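Local coordinates for uncharacterized protein DUF849 with a TIM barrel fold (Burkholderia xenovorans LB400, PDB 3E49) that probably catalyses the zinc-dependent cleavage of 3-keto-5-aminohexanoate or a related beta-keto acid on a TIM-barrel scaffold, at residues L51-P56 with A66-F71; L85-S90 with E97-A102; T11-G16 with G257-L262; S24-V29 with L269-A274. All coordinates share one frame; numbering follows the deposited sequence.

Contact 1: L51-P56 with A66-F71; sequences LHARDP and AAFAEF. With ZN (zinc ion), chain E.
Ala-67 and Ala-53 meet methyl to methyl, with 3.6 Å between Ala-67 CB and Ala-53 CB, where the short helix 65-68 leans against strand 48-54 of the TIM barrel. The same Ala-53 methyl organises the rest of the contact. Next along the chain, Phe-68 slides its ring beneath it: CG stands anti to the carbonyl carbon (chi1 -65°), and Ala-53 CB sits 3.7 Å from the ring centroid, 17° off the normal, a CH-pi contact over one face. The rim of the ring meets the backbone of the strand, Phe-68 CE2 lying 4.2 Å from Leu-51 O near the ring plane. Beyond this segment Phe-68 also touches Pro-101 and Leu-85, which ties helix 65-68 to helix 95-105 and strand 82-85.

Phe-71 approaches differently. Its CG lies between the backbone N and the carbonyl carbon (chi1 68°), which turns the ring so that its edge, CE2, is 3.9 Å from Ala-53 CB, while its CE1 passes Leu-51 CD2 at 4.1 Å. One methyl thus touches the face of one phenyl and the edge of another. His-52 points the other way and binds zinc through NE2 at 2.2 Å, a site completed by His-50, Glu-259 and waters. The strand therefore carries a metal ligand on one side and apolar packing on the other. Its carbonyl His-52 O is buried without any polar partner, 3.7 Å from Phe-71 CZ.

Contact 2: L85-S90 with E97-A102; sequences LTTGGS and ERLRPA
Arg-98 runs extended at chi2 and then bends at chi3 (77°), a turn that lays its guanidinium beneath the carbonyl of Thr-87. This beta-alpha loop of the TIM barrel, between strand 82-85 and helix 95-105, packs on the helix it leads into. Thr-87 O stands over the centre of the guanidinium, 3.1 Å above its plane, so the carbonyl meets a flat cationic face and not an N-H. The aliphatic part of the arginine is packed just as closely, with Gly-88 O 3.0 Å from Arg-98 CG.

The second torsion that matters is chi1 of Thr-87 (67°). It sets OG1 between the backbone N and the carbonyl carbon, bonded to Ser-111 O of strand 109-113, and CG2 beside the backbone N, where Thr-87 CG2 lies 4.1 Å from both Leu-99 CD2 and Ala-102 CB. At the strand end, Leu-85 CD1 rests 3.7 Å from Pro-101 O. Thr-86 OG1 accepts from the backbone N of both Gly-88 and Gly-89, an ST turn and ST motif that hold the loop curled close to the zinc site.

Pro-101 has no N-H to give, and the helix kinks there, the N of Ala-102 lacking a bond to the turn before. A water stands in for that bond: it donates to Arg-98 O and Thr-86 O, both of which also accept from Gln-63 NE2, and it accepts from Ala-102 N at 3.1 Å.

Contact 3: T11-G16 with G257-L262; sequences TCAVTG and GLEDSL. With ZN (zinc ion), chain E.
Glu-259 and Ala-13 supply the direct hydrogen bond between these segments, Glu-259 N to Ala-13 O at 3.1 Å with an N-H...O angle of 159°. The bond runs from the loop just after strand 253-256 to the final residue of strand 10-13. These are the last and first strands of the TIM barrel, whose parallel pairing closes the cylinder.

Weaker CA-H...O contacts extend the union. Gly-257 CA lies 3.2 Å from Ala-13 O, and Glu-259 CA 3.4 Å from Thr-15 O. Waters add two bridges: one donates to both Thr-15 O and Glu-259 O, the other accepts from Thr-15 N and donates to Glu-259 OE1, 2.6 Å from the water oxygen.

Close packing sets the path of the glutamate. Its CG is anti to the backbone N (chi1 166°) and the chain stays extended, passing flush against Gly-16, whose CA is 3.5 Å from Glu-259 CG and 3.1 Å from Glu-259 OE1.

The metal bond comes last: Glu-259 OE2 reaches zinc at 2.2 Å, beside His-50, His-52 and two waters. While OE2 serves the metal, OE1 has a long, weak ion pair with Arg-255 besides its bond to the water that Thr-15 N also holds. This is consistent with the turn after the first strand helping, as a second shell, to orient a first-shell ligand carried by the loop after the last strand.

Contact 4: S24-V29 with L269-A274; sequences SPYLPV and LAETNA
This is a partly buried, water-assisted contact between the beta-alpha connections of the first and last strands, at the C-terminal end of the TIM barrel and toward its periphery: 24-29 lies between strand 10-13 and helix 31-44, while 269-274 runs into the helix that starts at Asn-273. No direct hydrogen bond crosses it. The centrepiece is the ring of Tyr-26, sandwiched between backbone and proline. Glu-271 CA lies over one face, 3.8 Å from the centroid and 16° off the normal in a CH-pi contact, while Pro-25 CG sits over the opposite face. The glutamate side chain then runs alongside the ring in the same direction, its CG 3.8 Å from Tyr-26 CZ and its carboxylate plane only 23° from that of the ring. Leu-269 CB meets the ring at its edge, and Leu-269 CD1 reaches Pro-25 CD at 4.1 Å.

Polar groups are joined indirectly. Ser-24 OG, anti to its backbone N (chi1 172°), accepts from Tyr-26 N at 3.0 Å in an ST turn and also donates to a water, which in turn donates to Ala-270 O. One hydroxyl thus both steadies the turn and bridges the loops.

At the inner end Pro-28 CG and Asn-273 ND2 meet tip to tip at 3.9 Å. Asn-273 also bonds Leu-258 N and Val-14 O. Both it and Pro-28 pack on Ala-37, so the contact joins the beginning of helix 273-286 to helix 31-44.

The four contacts cluster at the C-terminal ends of neighbouring strands 253-256, 10-13, 48-54 and 82-85. Contacts 1 and 3, centres about 15 Å apart, both bring zinc ligands; strand 48-54 pairs with 10-13, and Arg-54 NE hydrogen-bonds Thr-15 OG1. Contact 2, centred about 11 Å from contact 1, is joined to it by a hydrogen bond from Thr-86 N to Leu-51 O. Contact 4, centred about 9 Å from contact 3, is tied to it by a hydrogen bond between Thr-15 OG1 and Pro-28 O. Along the chain, contacts 1 and 2 follow in series inside the loops closed by contacts 3 and 4. Ligands from the second strand and the loop after the last thus meet at one zinc.

Contact 1: L51-P56 with A66-F71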
loop_
_atom_site.group_PDB
_atom_site.type_symbol
_atom_site.label_atom_id
_atom_site.label_comp_id
_atom_site.label_asym_id
_atom_site.label_seq_id
_atom_site.Cartn_x
_atom_site.Cartn_y
_atom_site.Cartn_z
ATOM N N LEU A 51 -0.151 -5.908 -32.562
ATOM C CA LEU A 51 -0.875 -5.656 -33.817
ATOM C C LEU A 51 -2.336 -5.988 -33.884
ATOM O O LEU A 51 -2.791 -7.034 -33.394
ATOM C CB LEU A 51 -0.167 -6.438 -34.956
ATOM C CG LEU A 51 1.221 -5.925 -35.330
ATOM C CD1 LEU A 51 2.118 -7.019 -35.914
ATOM C CD2 LEU A 51 1.144 -4.727 -36.250
ATOM N N HIS A 52 -3.082 -5.043 -34.470
ATOM C CA HIS A 52 -4.457 -5.270 -34.901
ATOM C C HIS A 52 -4.481 -4.866 -36.369
ATOM O O HIS A 52 -3.564 -4.185 -36.862
ATOM C CB HIS A 52 -5.489 -4.372 -34.209
ATOM C CG HIS A 52 -5.650 -4.597 -32.747
ATOM N ND1 HIS A 52 -6.888 -4.684 -32.156
ATOM C CD2 HIS A 52 -4.743 -4.630 -31.737
ATOM C CE1 HIS A 52 -6.742 -4.791 -30.847
ATOM N NE2 HIS A 52 -5.453 -4.754 -30.567
ATOM N N ALA A 53 -5.560 -5.268 -37.048
ATOM C CA ALA A 53 -5.776 -4.923 -38.447
ATOM C C ALA A 53 -7.036 -4.076 -38.509
ATOM O O ALA A 53 -7.938 -4.194 -37.650
ATOM C CB ALA A 53 -5.944 -6.185 -39.304
ATOM N N ARG A 54 -7.078 -3.211 -39.514
ATOM C CA ARG A 54 -8.225 -2.354 -39.752
ATOM C C ARG A 54 -8.692 -2.511 -41.196
ATOM O O ARG A 54 -7.892 -2.853 -42.080
ATOM C CB ARG A 54 -7.856 -0.907 -39.456
ATOM C CG ARG A 54 -7.771 -0.609 -37.951
ATOM C CD ARG A 54 -7.457 0.840 -37.666
ATOM N NE ARG A 54 -7.331 1.111 -36.232
ATOM C CZ ARG A 54 -8.340 1.402 -35.393
ATOM N NH1 ARG A 54 -9.605 1.426 -35.794
ATOM N NH2 ARG A 54 -8.077 1.638 -34.096
ATOM N N ASP A 55 -9.982 -2.284 -41.420
ATOM C CA ASP A 55 -10.516 -2.336 -42.777
ATOM C C ASP A 55 -9.979 -1.098 -43.436
ATOM O O ASP A 55 -10.289 -0.002 -42.993
ATOM C CB ASP A 55 -12.035 -2.331 -42.752
ATOM C CG ASP A 55 -12.650 -2.393 -44.144
ATOM O OD1 ASP A 55 -11.994 -2.018 -45.149
ATOM O OD2 ASP A 55 -13.814 -2.830 -44.206
ATOM N N PRO A 56 -9.168 -1.248 -44.495
ATOM C CA PRO A 56 -8.564 -0.090 -45.142
ATOM C C PRO A 56 -9.495 0.895 -45.871
ATOM O O PRO A 56 -9.039 1.955 -46.278
ATOM C CB PRO A 56 -7.566 -0.702 -46.130
ATOM C CG PRO A 56 -8.003 -2.060 -46.345
ATOM C CD PRO A 56 -8.793 -2.511 -45.152
ATOM N N ALA A 66 -7.270 -12.355 -43.420
ATOM C CA ALA A 66 -6.913 -11.714 -44.678
ATOM C C ALA A 66 -6.441 -10.254 -44.487
ATOM O O ALA A 66 -5.623 -9.772 -45.248
ATOM C CB ALA A 66 -8.099 -11.796 -45.678
ATOM N N ALA A 67 -6.943 -9.546 -43.464
ATOM C CA ALA A 67 -6.540 -8.129 -43.226
ATOM C C ALA A 67 -5.099 -7.978 -42.708
ATOM O O ALA A 67 -4.538 -6.857 -42.713
ATOM C CB ALA A 67 -7.522 -7.448 -42.262
ATOM N N PHE A 68 -4.502 -9.092 -42.268
ATOM C CA PHE A 68 -3.105 -9.131 -41.815
ATOM C C PHE A 68 -2.124 -9.638 -42.882
ATOM O O PHE A 68 -0.893 -9.486 -42.766
ATOM C CB PHE A 68 -2.994 -10.116 -40.646
ATOM C CG PHE A 68 -3.748 -9.703 -39.402
ATOM C CD1 PHE A 68 -5.110 -9.891 -39.294
ATOM C CD2 PHE A 68 -3.060 -9.196 -38.299
ATOM C CE1 PHE A 68 -5.802 -9.521 -38.135
ATOM C CE2 PHE A 68 -3.745 -8.834 -37.123
ATOM C CZ PHE A 68 -5.099 -9.002 -37.036
ATOM N N ALA A 69 -2.667 -10.246 -43.929
ATOM C CA ALA A 69 -1.834 -10.957 -44.937
ATOM C C ALA A 69 -0.700 -10.196 -45.589
ATOM O O ALA A 69 0.321 -10.799 -45.900
ATOM C CB ALA A 69 -2.731 -11.617 -46.006
ATOM N N GLU A 70 -0.816 -8.885 -45.766
ATOM C CA GLU A 70 0.227 -8.110 -46.417
ATOM C C GLU A 70 1.221 -7.572 -45.384
ATOM O O GLU A 70 2.430 -7.686 -45.549
ATOM C CB GLU A 70 -0.404 -6.941 -47.199
ATOM C CG GLU A 70 -1.589 -7.361 -48.115
ATOM C CD GLU A 70 -2.455 -6.194 -48.576
ATOM O OE1 GLU A 70 -1.915 -5.242 -49.155
ATOM O OE2 GLU A 70 -3.688 -6.248 -48.378
ATOM N N PHE A 71 0.705 -6.967 -44.313
ATOM C CA PHE A 71 1.625 -6.337 -43.357
ATOM C C PHE A 71 2.522 -7.273 -42.557
ATOM O O PHE A 71 3.667 -6.934 -42.307
ATOM C CB PHE A 71 0.975 -5.215 -42.492
ATOM C CG PHE A 71 -0.076 -5.642 -41.483
ATOM C CD1 PHE A 71 0.268 -6.304 -40.316
ATOM C CD2 PHE A 71 -1.402 -5.182 -41.607
ATOM C CE1 PHE A 71 -0.706 -6.646 -39.369
ATOM C CE2 PHE A 71 -2.388 -5.496 -40.651
ATOM C CZ PHE A 71 -2.047 -6.217 -39.518
HETATM ZN ZN ZN E . -4.630 -4.463 -28.510
HETATM O O HOH W 1 -5.996 -4.193 -43.045
HETATM O O HOH W 2 -5.553 -6.514 -27.753
HETATM O O HOH W 3 -4.544 -4.406 -26.118
#

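Contact 2: L85-S90 with E97-A102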
loop_
_atom_site.group_PDB
_atom_site.type_symbol
_atom_site.label_atom_id
_atom_site.label_comp_id
_atom_site.label_asym_id
_atom_site.label_seq_id
_atom_site.Cartn_x
_atom_site.Cartn_y
_atom_site.Cartn_z
ATOM N N LEU A 85 0.068 -10.664 -32.003
ATOM C CA LEU A 85 -1.302 -10.449 -32.508
ATOM C C LEU A 85 -2.360 -10.445 -31.453
ATOM O O LEU A 85 -2.350 -11.277 -30.566
ATOM C CB LEU A 85 -1.711 -11.570 -33.470
ATOM C CG LEU A 85 -0.736 -11.753 -34.637
ATOM C CD1 LEU A 85 -1.317 -12.812 -35.599
ATOM C CD2 LEU A 85 -0.444 -10.406 -35.320
ATOM N N THR A 86 -3.330 -9.553 -31.622
ATOM C CA THR A 86 -4.449 -9.455 -30.719
ATOM C C THR A 86 -5.423 -10.638 -30.852
ATOM O O THR A 86 -5.558 -11.192 -31.943
ATOM C CB THR A 86 -5.248 -8.157 -30.966
ATOM O OG1 THR A 86 -6.303 -8.103 -30.024
ATOM C CG2 THR A 86 -5.870 -8.119 -32.382
ATOM N N THR A 87 -6.034 -11.042 -29.731
ATOM C CA THR A 87 -7.103 -12.035 -29.704
ATOM C C THR A 87 -8.380 -11.375 -29.242
ATOM O O THR A 87 -9.363 -12.036 -28.977
ATOM C CB THR A 87 -6.824 -13.243 -28.787
ATOM O OG1 THR A 87 -6.794 -12.882 -27.388
ATOM C CG2 THR A 87 -5.580 -13.890 -29.192
ATOM N N GLY A 88 -8.339 -10.061 -29.102
ATOM C CA GLY A 88 -9.502 -9.305 -28.663
ATOM C C GLY A 88 -10.080 -8.652 -29.881
ATOM O O GLY A 88 -11.180 -9.020 -30.362
ATOM N N GLY A 89 -9.261 -7.745 -30.422
ATOM C CA GLY A 89 -9.612 -6.937 -31.572
ATOM C C GLY A 89 -10.635 -5.951 -31.034
ATOM O O GLY A 89 -10.382 -5.250 -30.035
ATOM N N SER A 90 -11.796 -5.918 -31.675
ATOM C CA SER A 90 -12.886 -5.090 -31.213
ATOM C C SER A 90 -13.714 -5.860 -30.176
ATOM O O SER A 90 -14.082 -7.034 -30.407
ATOM C CB SER A 90 -13.767 -4.663 -32.391
ATOM O OG SER A 90 -14.922 -3.962 -31.960
ATOM N N GLU A 97 -14.186 -15.701 -34.217
ATOM C CA GLU A 97 -13.657 -14.710 -35.131
ATOM C C GLU A 97 -12.454 -14.015 -34.505
ATOM O O GLU A 97 -11.516 -13.611 -35.205
ATOM C CB GLU A 97 -14.745 -13.681 -35.472
ATOM N N ARG A 98 -12.513 -13.854 -33.184
ATOM C CA ARG A 98 -11.436 -13.211 -32.438
ATOM C C ARG A 98 -10.128 -13.999 -32.546
ATOM O O ARG A 98 -9.077 -13.403 -32.750
ATOM C CB ARG A 98 -11.861 -12.951 -30.977
ATOM C CG ARG A 98 -12.589 -11.611 -30.803
ATOM C CD ARG A 98 -13.384 -11.479 -29.489
ATOM N NE ARG A 98 -12.544 -11.217 -28.313
ATOM C CZ ARG A 98 -12.158 -12.119 -27.405
ATOM N NH1 ARG A 98 -12.525 -13.399 -27.484
ATOM N NH2 ARG A 98 -11.393 -11.733 -26.389
ATOM N N LEU A 99 -10.207 -15.322 -32.478
ATOM C CA LEU A 99 -9.013 -16.168 -32.538
ATOM C C LEU A 99 -8.436 -16.527 -33.890
ATOM O O LEU A 99 -7.342 -17.087 -33.952
ATOM C CB LEU A 99 -9.264 -17.475 -31.784
ATOM C CG LEU A 99 -8.908 -17.537 -30.299
ATOM C CD1 LEU A 99 -9.471 -18.815 -29.673
ATOM C CD2 LEU A 99 -7.369 -17.482 -30.138
ATOM N N ARG A 100 -9.113 -16.215 -34.986
ATOM C CA ARG A 100 -8.584 -16.655 -36.290
ATOM C C ARG A 100 -7.167 -16.215 -36.651
ATOM O O ARG A 100 -6.375 -17.016 -37.132
ATOM C CB ARG A 100 -9.557 -16.348 -37.427
ATOM C CG ARG A 100 -10.770 -17.245 -37.402
ATOM C CD ARG A 100 -11.470 -17.270 -38.760
ATOM N NE ARG A 100 -12.680 -18.105 -38.731
ATOM C CZ ARG A 100 -13.929 -17.654 -38.626
ATOM N NH1 ARG A 100 -14.189 -16.352 -38.547
ATOM N NH2 ARG A 100 -14.933 -18.522 -38.604
ATOM N N PRO A 101 -6.844 -14.932 -36.464
ATOM C CA PRO A 101 -5.490 -14.498 -36.773
ATOM C C PRO A 101 -4.392 -15.243 -35.999
ATOM O O PRO A 101 -3.424 -15.711 -36.602
ATOM C CB PRO A 101 -5.521 -13.000 -36.413
ATOM C CG PRO A 101 -6.933 -12.622 -36.584
ATOM C CD PRO A 101 -7.694 -13.797 -36.074
ATOM N N ALA A 102 -4.569 -15.384 -34.693
ATOM C CA ALA A 102 -3.590 -16.044 -33.851
ATOM C C ALA A 102 -3.485 -17.518 -34.205
ATOM O O ALA A 102 -2.378 -18.066 -34.326
ATOM C CB ALA A 102 -3.994 -15.885 -32.384
HETATM O O HOH W 4 -6.474 -13.772 -32.855
#

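Contact 3: T11-G16 with G257-L262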
loop_
_atom_site.group_PDB
_atom_site.type_symbol
_atom_site.label_atom_id
_atom_site.label_comp_id
_atom_site.label_asym_id
_atom_site.label_seq_id
_atom_site.Cartn_x
_atom_site.Cartn_y
_atom_site.Cartn_z
ATOM N N THR A 11 7.289 -2.431 -25.713
ATOM C CA THR A 11 6.235 -2.911 -26.587
ATOM C C THR A 11 5.576 -1.690 -27.231
ATOM O O THR A 11 5.265 -0.680 -26.533
ATOM C CB THR A 11 5.186 -3.734 -25.868
ATOM O OG1 THR A 11 5.782 -4.952 -25.391
ATOM C CG2 THR A 11 4.009 -4.040 -26.821
ATOM N N CYS A 12 5.362 -1.764 -28.555
ATOM C CA CYS A 12 4.641 -0.720 -29.244
ATOM C C CYS A 12 3.349 -1.293 -29.878
ATOM O O CYS A 12 3.406 -2.148 -30.716
ATOM C CB CYS A 12 5.512 -0.049 -30.289
ATOM S SG CYS A 12 4.707 1.449 -30.890
ATOM N N ALA A 13 2.194 -0.805 -29.435
ATOM C CA ALA A 13 0.877 -1.202 -29.930
ATOM C C ALA A 13 0.521 -0.140 -30.967
ATOM O O ALA A 13 0.080 0.970 -30.627
ATOM C CB ALA A 13 -0.130 -1.207 -28.792
ATOM N N VAL A 14 0.636 -0.503 -32.241
ATOM C CA VAL A 14 0.593 0.492 -33.322
ATOM C C VAL A 14 -0.742 1.108 -33.731
ATOM O O VAL A 14 -0.724 2.207 -34.264
ATOM C CB VAL A 14 1.331 -0.008 -34.614
ATOM C CG1 VAL A 14 2.801 -0.250 -34.329
ATOM C CG2 VAL A 14 0.662 -1.259 -35.140
ATOM N N THR A 15 -1.859 0.416 -33.544
ATOM C CA THR A 15 -3.181 0.994 -33.932
ATOM C C THR A 15 -4.394 0.552 -33.103
ATOM O O THR A 15 -5.294 1.378 -32.763
ATOM C CB THR A 15 -3.441 0.758 -35.446
ATOM O OG1 THR A 15 -4.522 1.593 -35.872
ATOM C CG2 THR A 15 -3.714 -0.731 -35.735
ATOM N N GLY A 16 -4.439 -0.730 -32.756
ATOM C CA GLY A 16 -5.518 -1.264 -31.934
ATOM C C GLY A 16 -6.920 -1.199 -32.558
ATOM O O GLY A 16 -7.042 -1.130 -33.757
ATOM N N GLY A 257 2.433 3.352 -27.806
ATOM C CA GLY A 257 1.710 3.186 -29.067
ATOM C C GLY A 257 0.428 3.955 -29.233
ATOM O O GLY A 257 -0.259 4.221 -28.267
ATOM N N LEU A 258 0.090 4.248 -30.490
ATOM C CA LEU A 258 -1.129 4.990 -30.855
ATOM C C LEU A 258 -2.406 4.217 -30.574
ATOM O O LEU A 258 -3.506 4.813 -30.443
ATOM C CB LEU A 258 -1.057 5.503 -32.318
ATOM C CG LEU A 258 -0.320 6.818 -32.640
ATOM C CD1 LEU A 258 0.954 7.023 -31.919
ATOM C CD2 LEU A 258 -0.089 6.928 -34.184
ATOM N N GLU A 259 -2.279 2.902 -30.417
ATOM C CA GLU A 259 -3.407 2.100 -29.970
ATOM C C GLU A 259 -3.910 2.605 -28.598
ATOM O O GLU A 259 -5.091 2.621 -28.352
ATOM C CB GLU A 259 -3.008 0.637 -29.786
ATOM C CG GLU A 259 -4.035 -0.162 -29.006
ATOM C CD GLU A 259 -3.951 -1.658 -29.127
ATOM O OE1 GLU A 259 -3.227 -2.196 -30.003
ATOM O OE2 GLU A 259 -4.653 -2.287 -28.309
ATOM N N ASP A 260 -2.944 2.947 -27.739
ATOM C CA ASP A 260 -3.131 3.288 -26.320
ATOM C C ASP A 260 -3.258 4.775 -26.041
ATOM O O ASP A 260 -3.994 5.161 -25.141
ATOM C CB ASP A 260 -1.931 2.760 -25.519
ATOM C CG ASP A 260 -1.687 1.249 -25.711
ATOM O OD1 ASP A 260 -2.635 0.495 -26.020
ATOM O OD2 ASP A 260 -0.538 0.790 -25.570
ATOM N N SER A 261 -2.530 5.596 -26.779
ATOM C CA SER A 261 -2.560 7.047 -26.632
ATOM C C SER A 261 -2.353 7.715 -27.965
ATOM O O SER A 261 -1.438 7.357 -28.707
ATOM C CB SER A 261 -1.460 7.571 -25.714
ATOM O OG SER A 261 -1.594 9.001 -25.594
ATOM N N LEU A 262 -3.158 8.730 -28.256
ATOM C CA LEU A 262 -2.996 9.478 -29.497
ATOM C C LEU A 262 -1.998 10.636 -29.370
ATOM O O LEU A 262 -1.575 11.197 -30.391
ATOM C CB LEU A 262 -4.356 10.003 -29.971
ATOM C CG LEU A 262 -5.389 8.986 -30.451
ATOM C CD1 LEU A 262 -6.591 9.621 -30.959
ATOM C CD2 LEU A 262 -4.779 8.154 -31.581
HETATM ZN ZN ZN E . -4.630 -4.463 -28.510
HETATM O O HOH W 5 -6.855 2.085 -30.362
HETATM O O HOH W 6 -2.094 -2.395 -32.383
HETATM O O HOH W 2 -5.553 -6.514 -27.753
HETATM O O HOH W 3 -4.544 -4.406 -26.118
#

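Contact 4: S24-V29 with L269-A274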
loop_
_atom_site.group_PDB
_atom_site.type_symbol
_atom_site.label_atom_id
_atom_site.label_comp_id
_atom_site.label_asym_id
_atom_site.label_seq_id
_atom_site.Cartn_x
_atom_site.Cartn_y
_atom_site.Cartn_z
ATOM N N SER A 24 -7.449 11.079 -35.224
ATOM C CA SER A 24 -6.113 11.499 -35.524
ATOM C C SER A 24 -5.756 11.040 -36.895
ATOM O O SER A 24 -5.983 9.866 -37.220
ATOM C CB SER A 24 -5.117 10.866 -34.586
ATOM O OG SER A 24 -3.793 11.142 -34.999
ATOM N N PRO A 25 -5.132 11.931 -37.684
ATOM C CA PRO A 25 -4.723 11.572 -39.037
ATOM C C PRO A 25 -3.489 10.646 -39.023
ATOM O O PRO A 25 -3.111 10.067 -40.063
ATOM C CB PRO A 25 -4.395 12.925 -39.643
ATOM C CG PRO A 25 -3.869 13.712 -38.510
ATOM C CD PRO A 25 -4.755 13.316 -37.357
ATOM N N TYR A 26 -2.907 10.466 -37.837
ATOM C CA TYR A 26 -1.735 9.649 -37.676
ATOM C C TYR A 26 -2.043 8.219 -37.252
ATOM O O TYR A 26 -1.117 7.384 -37.192
ATOM C CB TYR A 26 -0.788 10.321 -36.681
ATOM C CG TYR A 26 -0.510 11.748 -37.028
ATOM C CD1 TYR A 26 0.176 12.060 -38.178
ATOM C CD2 TYR A 26 -0.963 12.788 -36.223
ATOM C CE1 TYR A 26 0.441 13.358 -38.527
ATOM C CE2 TYR A 26 -0.710 14.123 -36.559
ATOM C CZ TYR A 26 -0.009 14.393 -37.722
ATOM O OH TYR A 26 0.303 15.665 -38.104
ATOM N N LEU A 27 -3.315 7.906 -37.008
ATOM C CA LEU A 27 -3.713 6.518 -36.633
ATOM C C LEU A 27 -3.530 5.608 -37.854
ATOM O O LEU A 27 -4.130 5.859 -38.904
ATOM C CB LEU A 27 -5.164 6.439 -36.153
ATOM C CG LEU A 27 -5.663 5.112 -35.540
ATOM C CD1 LEU A 27 -4.910 4.896 -34.226
ATOM C CD2 LEU A 27 -7.168 5.079 -35.288
ATOM N N PRO A 28 -2.659 4.603 -37.745
ATOM C CA PRO A 28 -2.485 3.729 -38.920
ATOM C C PRO A 28 -3.708 2.874 -39.255
ATOM O O PRO A 28 -4.281 2.213 -38.384
ATOM C CB PRO A 28 -1.283 2.848 -38.540
ATOM C CG PRO A 28 -0.578 3.563 -37.432
ATOM C CD PRO A 28 -1.707 4.272 -36.671
ATOM N N VAL A 29 -4.109 2.897 -40.527
ATOM C CA VAL A 29 -5.255 2.140 -41.016
ATOM C C VAL A 29 -4.880 1.078 -42.077
ATOM O O VAL A 29 -5.214 -0.088 -41.917
ATOM C CB VAL A 29 -6.294 3.106 -41.608
ATOM C CG1 VAL A 29 -7.423 2.333 -42.293
ATOM C CG2 VAL A 29 -6.830 3.977 -40.486
ATOM N N LEU A 269 -0.844 15.871 -30.804
ATOM C CA LEU A 269 -0.980 14.533 -31.321
ATOM C C LEU A 269 0.385 13.957 -31.692
ATOM O O LEU A 269 1.254 14.664 -32.220
ATOM C CB LEU A 269 -1.878 14.519 -32.563
ATOM C CG LEU A 269 -3.354 14.857 -32.394
ATOM C CD1 LEU A 269 -3.966 14.991 -33.746
ATOM C CD2 LEU A 269 -4.103 13.829 -31.581
ATOM N N ALA A 270 0.562 12.677 -31.389
ATOM C CA ALA A 270 1.749 11.939 -31.781
ATOM C C ALA A 270 1.697 11.716 -33.295
ATOM O O ALA A 270 0.706 11.176 -33.809
ATOM C CB ALA A 270 1.820 10.603 -31.050
ATOM N N GLU A 271 2.751 12.120 -34.000
ATOM C CA GLU A 271 2.778 11.940 -35.456
ATOM C C GLU A 271 3.090 10.504 -35.854
ATOM O O GLU A 271 2.638 10.021 -36.898
ATOM C CB GLU A 271 3.766 12.906 -36.113
ATOM C CG GLU A 271 3.350 14.352 -35.899
ATOM C CD GLU A 271 4.206 15.329 -36.675
ATOM O OE1 GLU A 271 5.153 14.889 -37.359
ATOM O OE2 GLU A 271 3.913 16.536 -36.598
ATOM N N THR A 272 3.893 9.837 -35.036
ATOM C CA THR A 272 4.182 8.434 -35.234
ATOM C C THR A 272 4.202 7.695 -33.881
ATOM O O THR A 272 4.191 8.305 -32.795
ATOM C CB THR A 272 5.527 8.258 -35.965
ATOM O OG1 THR A 272 6.629 8.722 -35.149
ATOM C CG2 THR A 272 5.494 9.080 -37.276
ATOM N N ASN A 273 4.147 6.382 -33.995
ATOM C CA ASN A 273 4.321 5.440 -32.892
ATOM C C ASN A 273 5.758 5.578 -32.415
ATOM O O ASN A 273 6.049 5.602 -31.216
ATOM C CB ASN A 273 4.056 4.013 -33.384
ATOM C CG ASN A 273 2.626 3.638 -33.349
ATOM O OD1 ASN A 273 2.116 3.262 -32.306
ATOM N ND2 ASN A 273 1.970 3.658 -34.497
ATOM N N ALA A 274 6.676 5.683 -33.376
ATOM C CA ALA A 274 8.084 5.852 -33.064
ATOM C C ALA A 274 8.368 7.081 -32.184
ATOM O O ALA A 274 9.245 7.058 -31.340
ATOM C CB ALA A 274 8.918 5.881 -34.363
HETATM O O HOH W 7 -1.980 10.706 -33.109
HETATM O O HOH W 8 1.283 7.518 -37.569
#